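Local coordinates for sortase family protein (Clostridium perfringens, PDB 4D70), which probably acts as a sortase D transpeptidase, cleaving the sorting signal of exported proteins and transferring them to an amine acceptor, at residues A[93-96]-A[97-101]; A[38-41]-A[42-45]; A[115-118]-A[119-122]. One frame throughout, in Å; residues are numbered along the deposited sequence.

Contact 1: residues A[93-96]-A[97-101]; sequences NTAM and PGENG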
# COMPACT_ATOMS: atom_id res chain seq x y z
N ASN A 93 7.05 0.19 9.96
CA ASN A 93 8.19 1.11 10.08
C ASN A 93 8.64 1.68 8.72
O ASN A 93 9.77 2.07 8.54
CB ASN A 93 9.33 0.40 10.78
CG ASN A 93 8.95 -0.05 12.19
OD1 ASN A 93 8.50 0.74 13.00
ND2 ASN A 93 9.08 -1.32 12.45
N THR A 94 7.73 1.73 7.77
CA THR A 94 8.06 2.31 6.48
C THR A 94 7.43 3.67 6.28
O THR A 94 6.45 4.04 6.93
CB THR A 94 7.69 1.34 5.33
OG1 THR A 94 6.28 1.19 5.20
CG2 THR A 94 8.35 -0.01 5.61
N ALA A 95 8.01 4.43 5.36
CA ALA A 95 7.52 5.75 5.04
C ALA A 95 6.03 5.77 4.79
O ALA A 95 5.42 4.79 4.33
CB ALA A 95 8.23 6.28 3.80
N MET A 96 5.46 6.93 5.04
CA MET A 96 4.08 7.21 4.66
C MET A 96 4.05 7.76 3.25
O MET A 96 5.09 8.11 2.64
CB MET A 96 3.48 8.26 5.62
CG MET A 96 3.17 7.69 6.99
SD MET A 96 1.83 6.46 6.89
CE MET A 96 1.59 5.90 8.56
N PRO A 97 2.87 7.77 2.63
CA PRO A 97 2.82 8.12 1.26
C PRO A 97 3.43 9.48 1.00
O PRO A 97 3.25 10.39 1.77
CB PRO A 97 1.32 8.13 0.95
CG PRO A 97 0.76 7.15 1.91
CD PRO A 97 1.57 7.30 3.15
N GLY A 98 4.17 9.59 -0.09
CA GLY A 98 4.78 10.85 -0.49
C GLY A 98 6.05 11.24 0.24
O GLY A 98 6.69 12.21 -0.15
N GLU A 99 6.43 10.48 1.26
CA GLU A 99 7.59 10.84 2.07
C GLU A 99 8.88 10.30 1.50
O GLU A 99 8.89 9.38 0.72
CB GLU A 99 7.45 10.30 3.50
CG GLU A 99 6.32 10.86 4.33
CD GLU A 99 6.36 10.34 5.76
OE1 GLU A 99 7.01 9.28 6.08
OE2 GLU A 99 5.71 11.02 6.58
N ASN A 100 9.99 10.89 1.92
CA ASN A 100 11.29 10.29 1.69
C ASN A 100 11.27 8.87 2.23
O ASN A 100 10.67 8.59 3.26
CB ASN A 100 12.36 11.06 2.44
CG ASN A 100 12.48 12.48 1.98
OD1 ASN A 100 12.38 12.80 0.82
ND2 ASN A 100 12.79 13.34 2.91
N GLY A 101 11.93 7.95 1.54
CA GLY A 101 11.90 6.55 1.93
C GLY A 101 10.96 5.77 1.05
O GLY A 101 10.67 6.18 -0.08

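Contact 2: residues A[38-41]-A[42-45]; sequences KEKF and NYSE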
# COMPACT_ATOMS: atom_id res chain seq x y z
N LYS A 38 -12.79 7.71 3.67
CA LYS A 38 -13.32 8.72 2.74
C LYS A 38 -14.08 9.79 3.47
O LYS A 38 -13.99 10.97 3.13
CB LYS A 38 -14.25 8.07 1.72
CG LYS A 38 -13.50 7.26 0.67
CD LYS A 38 -14.49 6.48 -0.17
CE LYS A 38 -13.86 6.03 -1.47
NZ LYS A 38 -14.81 5.18 -2.25
N GLU A 39 -14.81 9.38 4.51
CA GLU A 39 -15.52 10.37 5.33
C GLU A 39 -14.56 11.38 5.92
O GLU A 39 -14.97 12.50 6.13
CB GLU A 39 -16.34 9.66 6.41
CG GLU A 39 -17.63 9.13 5.80
CD GLU A 39 -18.48 8.26 6.72
OE1 GLU A 39 -17.96 7.73 7.74
OE2 GLU A 39 -19.68 8.11 6.40
N LYS A 40 -13.28 11.03 6.14
CA LYS A 40 -12.39 11.99 6.79
C LYS A 40 -11.83 13.06 5.87
O LYS A 40 -11.26 14.05 6.32
CB LYS A 40 -11.24 11.31 7.50
CG LYS A 40 -11.66 10.19 8.41
CD LYS A 40 -10.47 9.69 9.19
CE LYS A 40 -10.83 8.46 9.99
NZ LYS A 40 -9.63 7.99 10.73
N PHE A 41 -12.04 12.90 4.56
CA PHE A 41 -11.70 13.97 3.62
C PHE A 41 -12.40 15.28 3.92
O PHE A 41 -11.95 16.35 3.51
CB PHE A 41 -12.11 13.53 2.24
CG PHE A 41 -11.25 12.44 1.68
CD1 PHE A 41 -9.91 12.37 1.97
CD2 PHE A 41 -11.80 11.52 0.86
CE1 PHE A 41 -9.11 11.41 1.41
CE2 PHE A 41 -11.02 10.53 0.30
CZ PHE A 41 -9.67 10.47 0.59
N ASN A 42 -13.53 15.18 4.62
CA ASN A 42 -14.32 16.37 4.97
C ASN A 42 -13.97 16.92 6.35
O ASN A 42 -14.60 17.83 6.85
CB ASN A 42 -15.82 16.09 4.78
CG ASN A 42 -16.17 15.95 3.31
OD1 ASN A 42 -16.58 14.88 2.87
ND2 ASN A 42 -15.96 17.00 2.53
N TYR A 43 -12.89 16.41 6.94
CA TYR A 43 -12.44 16.91 8.22
C TYR A 43 -11.75 18.19 7.90
O TYR A 43 -11.38 18.44 6.75
CB TYR A 43 -11.37 16.01 8.84
CG TYR A 43 -11.85 14.81 9.57
CD1 TYR A 43 -13.17 14.39 9.49
CD2 TYR A 43 -10.98 14.12 10.39
CE1 TYR A 43 -13.60 13.31 10.21
CE2 TYR A 43 -11.39 13.05 11.12
CZ TYR A 43 -12.69 12.66 11.02
OH TYR A 43 -13.07 11.56 11.70
N SER A 44 -11.57 19.00 8.93
CA SER A 44 -10.76 20.19 8.80
C SER A 44 -9.32 19.76 8.89
O SER A 44 -8.98 18.59 9.13
CB SER A 44 -11.03 21.16 9.96
OG SER A 44 -10.49 20.63 11.15
N GLU A 45 -8.44 20.73 8.75
CA GLU A 45 -7.04 20.42 8.70
C GLU A 45 -6.46 19.93 10.02
O GLU A 45 -5.70 18.97 10.01
CB GLU A 45 -6.27 21.60 8.11
CG GLU A 45 -6.82 21.99 6.74
CD GLU A 45 -5.72 21.97 5.69
OE1 GLU A 45 -4.85 22.86 5.73
OE2 GLU A 45 -5.70 21.05 4.85

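Contact 3: residues A[115-118]-A[119-122]; sequences EVFR and NIDK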
# COMPACT_ATOMS: atom_id res chain seq x y z
N GLU A 115 -7.34 -10.93 -2.86
CA GLU A 115 -7.88 -11.12 -4.18
C GLU A 115 -7.79 -9.80 -4.92
O GLU A 115 -7.79 -9.81 -6.14
CB GLU A 115 -9.30 -11.67 -4.14
N VAL A 116 -7.71 -8.66 -4.21
CA VAL A 116 -7.60 -7.35 -4.86
C VAL A 116 -6.36 -7.28 -5.76
O VAL A 116 -6.38 -6.57 -6.76
CB VAL A 116 -7.60 -6.18 -3.84
CG1 VAL A 116 -6.28 -6.06 -3.12
CG2 VAL A 116 -7.91 -4.86 -4.52
N PHE A 117 -5.31 -8.02 -5.42
CA PHE A 117 -4.11 -8.12 -6.27
C PHE A 117 -4.01 -9.36 -7.14
O PHE A 117 -2.92 -9.69 -7.62
CB PHE A 117 -2.84 -8.00 -5.43
CG PHE A 117 -2.62 -6.61 -4.85
CD1 PHE A 117 -2.68 -5.48 -5.65
CD2 PHE A 117 -2.32 -6.47 -3.53
CE1 PHE A 117 -2.48 -4.22 -5.11
CE2 PHE A 117 -2.08 -5.21 -2.98
CZ PHE A 117 -2.18 -4.09 -3.76
N ARG A 118 -5.15 -10.01 -7.38
CA ARG A 118 -5.10 -11.21 -8.20
C ARG A 118 -4.47 -10.93 -9.55
O ARG A 118 -3.81 -11.80 -10.08
CB ARG A 118 -6.48 -11.85 -8.38
CG ARG A 118 -7.48 -11.04 -9.20
CD ARG A 118 -8.91 -11.52 -8.96
NE ARG A 118 -9.94 -10.70 -9.62
CZ ARG A 118 -10.38 -10.86 -10.89
NH1 ARG A 118 -9.88 -11.80 -11.70
NH2 ARG A 118 -11.33 -10.04 -11.35
N ASN A 119 -4.67 -9.73 -10.11
CA ASN A 119 -4.07 -9.37 -11.40
C ASN A 119 -2.82 -8.49 -11.37
O ASN A 119 -2.45 -7.82 -12.37
CB ASN A 119 -5.13 -8.69 -12.23
CG ASN A 119 -6.19 -9.68 -12.68
OD1 ASN A 119 -5.88 -10.79 -13.08
ND2 ASN A 119 -7.44 -9.28 -12.58
N ILE A 120 -2.13 -8.51 -10.27
CA ILE A 120 -0.95 -7.66 -10.16
C ILE A 120 0.14 -7.98 -11.21
O ILE A 120 0.93 -7.10 -11.61
CB ILE A 120 -0.41 -7.64 -8.72
CG1 ILE A 120 0.49 -6.43 -8.55
CG2 ILE A 120 0.32 -8.93 -8.34
CD1 ILE A 120 0.77 -6.08 -7.14
N ASP A 121 0.19 -9.23 -11.67
CA ASP A 121 1.17 -9.64 -12.70
C ASP A 121 0.97 -8.90 -14.05
O ASP A 121 1.84 -8.94 -14.93
CB ASP A 121 1.06 -11.13 -12.92
CG ASP A 121 -0.40 -11.50 -13.23
OD1 ASP A 121 -1.25 -11.58 -12.31
OD2 ASP A 121 -0.74 -11.54 -14.39
N LYS A 122 -0.17 -8.25 -14.25
CA LYS A 122 -0.36 -7.46 -15.44
C LYS A 122 0.29 -6.09 -15.38
O LYS A 122 0.43 -5.47 -16.39
CB LYS A 122 -1.85 -7.31 -15.72
CG LYS A 122 -2.55 -8.68 -15.75
CD LYS A 122 -3.37 -8.81 -17.01
CE LYS A 122 -4.52 -9.79 -16.87
NZ LYS A 122 -5.75 -8.99 -16.65

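Contact 1: residues A[93-96]-A[97-101]
A type II beta turn from Met-96 to Glu-99 folds the loop between strands 88-90 and 101-109 of the sortase domain back on itself. The defining bond runs from Glu-99 N to Met-96 O (3.1 Å). Pro-97 and Gly-98 fill the two corner positions, and the positive phi of Gly-98 (79°) is the backbone shape expected at the third residue of such a turn. At the entry, the side chains of Met-96 and Pro-97 run alongside each other, and the shared peptide bond holds CB of Met-96 3.3 Å from CD of Pro-97. In the Glu-99 conformer described here, one of two, CG lies beside the backbone N (chi1 -65°) and the chain then extends back toward the residue that opens the turn. This brings OE1 to 3.0 Å from Met-96 N in a nearly straight bond (168°), the N-H arriving from above the carboxylate plane. Just outside the turn, Ala-95 before it and Asn-100 after it meet, CB to O at 3.4 Å. Gly-101 passes close to the same methyl, its C 3.9 Å from Ala-95 CB. The amide oxygen of Asn-100 is held by Lys-163, which also takes Gly-98 O, while Gly-98 N is hydrogen-bonded to Tyr-140 OH. Gly-101 then starts strand 101-109, bonded through its backbone to Glu-162 and Thr-164, at the start of strand 163-171, which runs parallel to it.

Contact 2: residues A[38-41]-A[42-45]
Lys-40 and Tyr-43 meet where the chain leaves helix 29-39, and the pair shows how a helix exit can combine backbone bonding with a side-chain contact. Three amides in a row look back three residues. Phe-41 N reaches Lys-38 O (3.1 Å), Asn-42 N makes a weak, longer bond to Glu-39 O (3.4 Å), and Tyr-43 N closes the series on Lys-40 O at 2.9 Å. In the last of these the donor stands well above the carbonyl plane, 62° out of it, and so misses the lone-pair directions. The same turn lays Lys-40 across one face of the Tyr-43 ring. CB of Lys-40 sits 3.8 Å from the ring centroid, almost on the ring normal, in a CH-pi contact. CG of Lys-40 continues toward the phenol end, 3.7 Å from CZ of Tyr-43. With CG beside the backbone N (chi1 -50°) and the rest extended, the lysine chain runs alongside the tyrosine, pointing the same way, so aliphatic carbons rather than the ammonium cover the ring. Around this, Lys-40 and Phe-41 rest on Leu-134, while Tyr-43 touches Lys-48 and Thr-51 of the following helix. Ser-44 OG caps a backbone N of that helix and also bonds Glu-47 OE1. The arrangement is that of a short helix-loop-helix connection: i+3 to i backbone bonds at the exit, then a serine N-cap starting helix 45-52.

Contact 3: residues A[115-118]-A[119-122]
Phe-117 and Ile-120 stand at the two ends of a type I beta turn, a local contact in the long connection between strands 112-113 and 128-132 of the sortase beta-barrel. 3-10 geometry precedes the turn at 115-116 and follows on from its last residues, through to Lys-122, so the backbone runs through successive tight turns. Each is tied by a bond from an amide to the carbonyl three residues earlier: Arg-118 N to Glu-115 O, Ile-120 N to Phe-117 O (3.0 Å), and Lys-122 N to Asn-119 O. The turn sorts its side chains into two groups. Phe-117 and Ile-120 are buried, and both lie against Ile-167 and Thr-169 of strand 163-171; Phe-117 also reaches Ile-88 of strand 88-90. The two side chains slant past each other, with CD1 of Ile-120 coming to 3.8 Å from CD1 of the Phe-117 ring. That reach depends on Ile-120 CG1 lying anti to the backbone N (chi1 -162°) with the chain extended beyond it. Val-116 CG1 covers part of one face of the phenylalanine ring, 4.0 Å above its plane and offset toward the rim. The hydrophobic ends of the turn thus seat this connection on the sheet. Arg-118 and Asn-119, at the two corners, turn to the more exposed side and run side by side. Their flat ends are inclined by 56° without a hydrogen bond between them: ND2 of Asn-119 rests over one face of the Arg-118 guanidinium, 3.6 Å from NH1.

How the contacts relate
All three contacts are local turns in series along the chain: contact 2 joins two helices, while contacts 1 and 3 shape loops between strands. Contact 2 lies at the periphery, its centre about 20 Å from the centre of the chain, about 21 Å from that of contact 1 and 30 Å from that of contact 3. Contacts 1 and 3 lie on opposite sides of the chain centre, their own centres about 23 Å apart, yet both meet strand 163-171. Contact 1 engages it near its start, and contact 3 packs further along. This strand pairs in parallel with strand 101-109, and the far ends of both probably bear catalytic residues, as in other sortases. None of the contacts touches another.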